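Local coordinates for putative branched-chain amino acid ABC transporter, periplasmic branched-chain amino acid-binding protein (Pseudomonas protegens Pf-5, PDB 4RU0) that probably captures branched-chain amino acids or related small solutes in the periplasm and delivers them to an ABC transporter for uptake, at residues 110-115 and 331-336. Numbering follows the deposited sequence.
Sequences QPNGAP and LVNAAV
Gln-110 and Asn-333 reach toward each other from opposite directions inside the periplasmic-binding-protein fold, where the loop leading into helix 114-126 faces helix 325-348. The Gln-110 chain, bent at chi2, brings NE2 within 2.8 Å of the Asn-333 backbone O; the N-H points well off the line to the acceptor, which makes this a weak hydrogen bond despite the short separation. The two side-chain amides lie near each other with their planes 35° apart, and Gln-110 NE2 comes 3.4 Å from Asn-333 OD1. On Asn-333, CG stands anti to the backbone N (chi1 -150°), which carries its amide off the helix toward Gln-110 and Asn-112. There Asn-333 ND2 gives a second weak bond to Asn-112 OD1 at 3.2 Å, though the position of ND2 is somewhat uncertain; these two amides meet strongly turned, their planes 58° apart. Met-57 of helix 47-67 packs on both Gln-110 and Asn-333. Replacing Asn-333 by alanine takes the amide away and is likely to leave Asn-112 OD1 without this donor and a gap beside the Gln-110 amide. The side chain of Asn-112 lies about 5 Å from the bound 3,6,9,12,15-pentaoxaheptadecane, which places the contact close to that ligand. Asn-112 is also held through its other amide branch, ND2 donating a hydrogen bond to the backbone O of Ala-39.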
ATOM      1  N   GLN A 110      -2.884  -8.912  -8.873  1.00 35.89           N
ATOM      2  CA  GLN A 110      -3.161  -7.705  -8.088  1.00 35.42           C
ATOM      3  C   GLN A 110      -4.544  -7.159  -8.407  1.00 35.32           C
ATOM      4  O   GLN A 110      -4.732  -6.497  -9.425  1.00 50.12           O
ATOM      5  CB  GLN A 110      -2.107  -6.632  -8.356  1.00 36.51           C
ATOM      6  CG  GLN A 110      -0.714  -7.007  -7.900  1.00 36.65           C
ATOM      7  CD  GLN A 110       0.366  -6.528  -8.854  1.00 38.31           C
ATOM      8  OE1 GLN A 110       0.236  -6.659 -10.070  1.00 43.67           O
ATOM      9  NE2 GLN A 110       1.438  -5.970  -8.304  1.00 38.61           N
ATOM     10  N   PRO A 111      -5.522  -7.443  -7.538  1.00 34.12           N
ATOM     11  CA  PRO A 111      -6.908  -7.025  -7.788  1.00 37.87           C
ATOM     12  C   PRO A 111      -7.096  -5.505  -7.807  1.00 34.63           C
ATOM     13  O   PRO A 111      -8.053  -5.034  -8.415  1.00 35.10           O
ATOM     14  CB  PRO A 111      -7.685  -7.659  -6.624  1.00 32.70           C
ATOM     15  CG  PRO A 111      -6.670  -7.975  -5.593  1.00 35.10           C
ATOM     16  CD  PRO A 111      -5.400  -8.268  -6.325  1.00 32.91           C
ATOM     17  N   ASN A 112      -6.195  -4.763  -7.170  1.00 34.68           N
ATOM     18  CA  ASN A 112      -6.293  -3.304  -7.109  1.00 35.30           C
ATOM     19  C   ASN A 112      -7.657  -2.846  -6.592  1.00 34.79           C
ATOM     20  O   ASN A 112      -8.344  -2.053  -7.234  1.00 35.60           O
ATOM     21  CB  ASN A 112      -6.024  -2.687  -8.483  1.00 36.86           C
ATOM     22  CG  ASN A 112      -4.634  -3.009  -9.008  1.00 38.38           C
ATOM     23  OD1 ASN A 112      -3.657  -2.989  -8.262  1.00 38.29           O
ATOM     24  ND2 ASN A 112      -4.541  -3.316 -10.300  1.00 38.74           N
ATOM     25  N   GLY A 113      -8.043  -3.359  -5.430  1.00 33.58           N
ATOM     26  CA  GLY A 113      -9.372  -3.124  -4.896  1.00 33.14           C
ATOM     27  C   GLY A 113      -9.646  -3.965  -3.664  1.00 31.89           C
ATOM     28  O   GLY A 113      -9.601  -5.194  -3.708  1.00 31.34           O
ATOM     29  N   ALA A 114      -9.924  -3.293  -2.555  1.00 24.38           N
ATOM     30  CA  ALA A 114     -10.149  -3.961  -1.278  1.00 23.78           C
ATOM     31  C   ALA A 114     -11.344  -4.934  -1.286  1.00 24.11           C
ATOM     32  O   ALA A 114     -11.187  -6.083  -0.871  1.00 23.33           O
ATOM     33  CB  ALA A 114     -10.309  -2.926  -0.176  1.00 24.05           C
ATOM     34  N   PRO A 115     -12.532  -4.495  -1.759  1.00 30.87           N
ATOM     35  CA  PRO A 115     -13.661  -5.441  -1.757  1.00 33.88           C
ATOM     36  C   PRO A 115     -13.435  -6.660  -2.656  1.00 37.49           C
ATOM     37  O   PRO A 115     -13.823  -7.778  -2.291  1.00 35.79           O
ATOM     38  CB  PRO A 115     -14.831  -4.599  -2.286  1.00 37.20           C
ATOM     39  CG  PRO A 115     -14.435  -3.180  -2.024  1.00 25.96           C
ATOM     40  CD  PRO A 115     -12.953  -3.161  -2.226  1.00 30.34           C
ATOM     41  N   LEU A 331       4.183   2.315  -9.960  1.00 48.62           N
ATOM     42  CA  LEU A 331       5.573   1.921 -10.160  1.00 49.70           C
ATOM     43  C   LEU A 331       6.023   0.881  -9.139  1.00 48.05           C
ATOM     44  O   LEU A 331       6.695  -0.087  -9.480  1.00 48.35           O
ATOM     45  CB  LEU A 331       6.487   3.147 -10.092  1.00 51.42           C
ATOM     46  CG  LEU A 331       6.301   4.200 -11.185  1.00 53.58           C
ATOM     47  CD1 LEU A 331       7.202   5.393 -10.936  1.00 55.18           C
ATOM     48  CD2 LEU A 331       6.580   3.598 -12.558  1.00 55.18           C
ATOM     49  N   VAL A 332       5.645   1.089  -7.885  1.00 46.42           N
ATOM     50  CA  VAL A 332       6.074   0.204  -6.812  1.00 49.60           C
ATOM     51  C   VAL A 332       5.280  -1.105  -6.848  1.00 43.50           C
ATOM     52  O   VAL A 332       5.823  -2.184  -6.600  1.00 43.01           O
ATOM     53  CB  VAL A 332       5.936   0.897  -5.436  1.00 43.88           C
ATOM     54  CG1 VAL A 332       6.015  -0.111  -4.299  1.00 42.14           C
ATOM     55  CG2 VAL A 332       7.018   1.955  -5.288  1.00 45.39           C
ATOM     56  N   ASN A 333       3.998  -1.001  -7.183  1.00 42.96           N
ATOM     57  CA  ASN A 333       3.142  -2.170  -7.348  1.00 43.23           C
ATOM     58  C   ASN A 333       3.686  -3.110  -8.424  1.00 47.13           C
ATOM     59  O   ASN A 333       3.733  -4.325  -8.237  1.00 48.69           O
ATOM     60  CB  ASN A 333       1.717  -1.739  -7.704  1.00 41.50           C
ATOM     61  CG  ASN A 333       0.670  -2.714  -7.215  1.00 46.17           C
ATOM     62  OD1 ASN A 333       0.847  -3.369  -6.187  1.00 43.48           O
ATOM     63  ND2 ASN A 333      -0.431  -2.821  -7.954  1.00 44.28           N
ATOM     64  N   ALA A 334       4.112  -2.533  -9.544  1.00 44.71           N
ATOM     65  CA  ALA A 334       4.610  -3.306 -10.673  1.00 45.99           C
ATOM     66  C   ALA A 334       5.987  -3.900 -10.393  1.00 46.45           C
ATOM     67  O   ALA A 334       6.288  -5.012 -10.820  1.00 48.57           O
ATOM     68  CB  ALA A 334       4.655  -2.442 -11.922  1.00 48.09           C
ATOM     69  N   ALA A 335       6.820  -3.155  -9.674  1.00 46.73           N
ATOM     70  CA  ALA A 335       8.185  -3.585  -9.407  1.00 47.40           C
ATOM     71  C   ALA A 335       8.225  -4.799  -8.481  1.00 48.60           C
ATOM     72  O   ALA A 335       9.071  -5.687  -8.636  1.00 46.23           O
ATOM     73  CB  ALA A 335       8.987  -2.445  -8.811  1.00 48.12           C
ATOM     74  N   VAL A 336       7.307  -4.827  -7.521  1.00 46.16           N
ATOM     75  CA  VAL A 336       7.233  -5.916  -6.555  1.00 43.95           C
ATOM     76  C   VAL A 336       6.975  -7.240  -7.264  1.00 42.17           C
ATOM     77  O   VAL A 336       7.647  -8.237  -7.007  1.00 45.39           O
ATOM     78  CB  VAL A 336       6.137  -5.659  -5.508  1.00 40.39           C
ATOM     79  CG1 VAL A 336       5.844  -6.916  -4.702  1.00 38.90           C
ATOM     80  CG2 VAL A 336       6.552  -4.530  -4.592  1.00 49.28           C
TER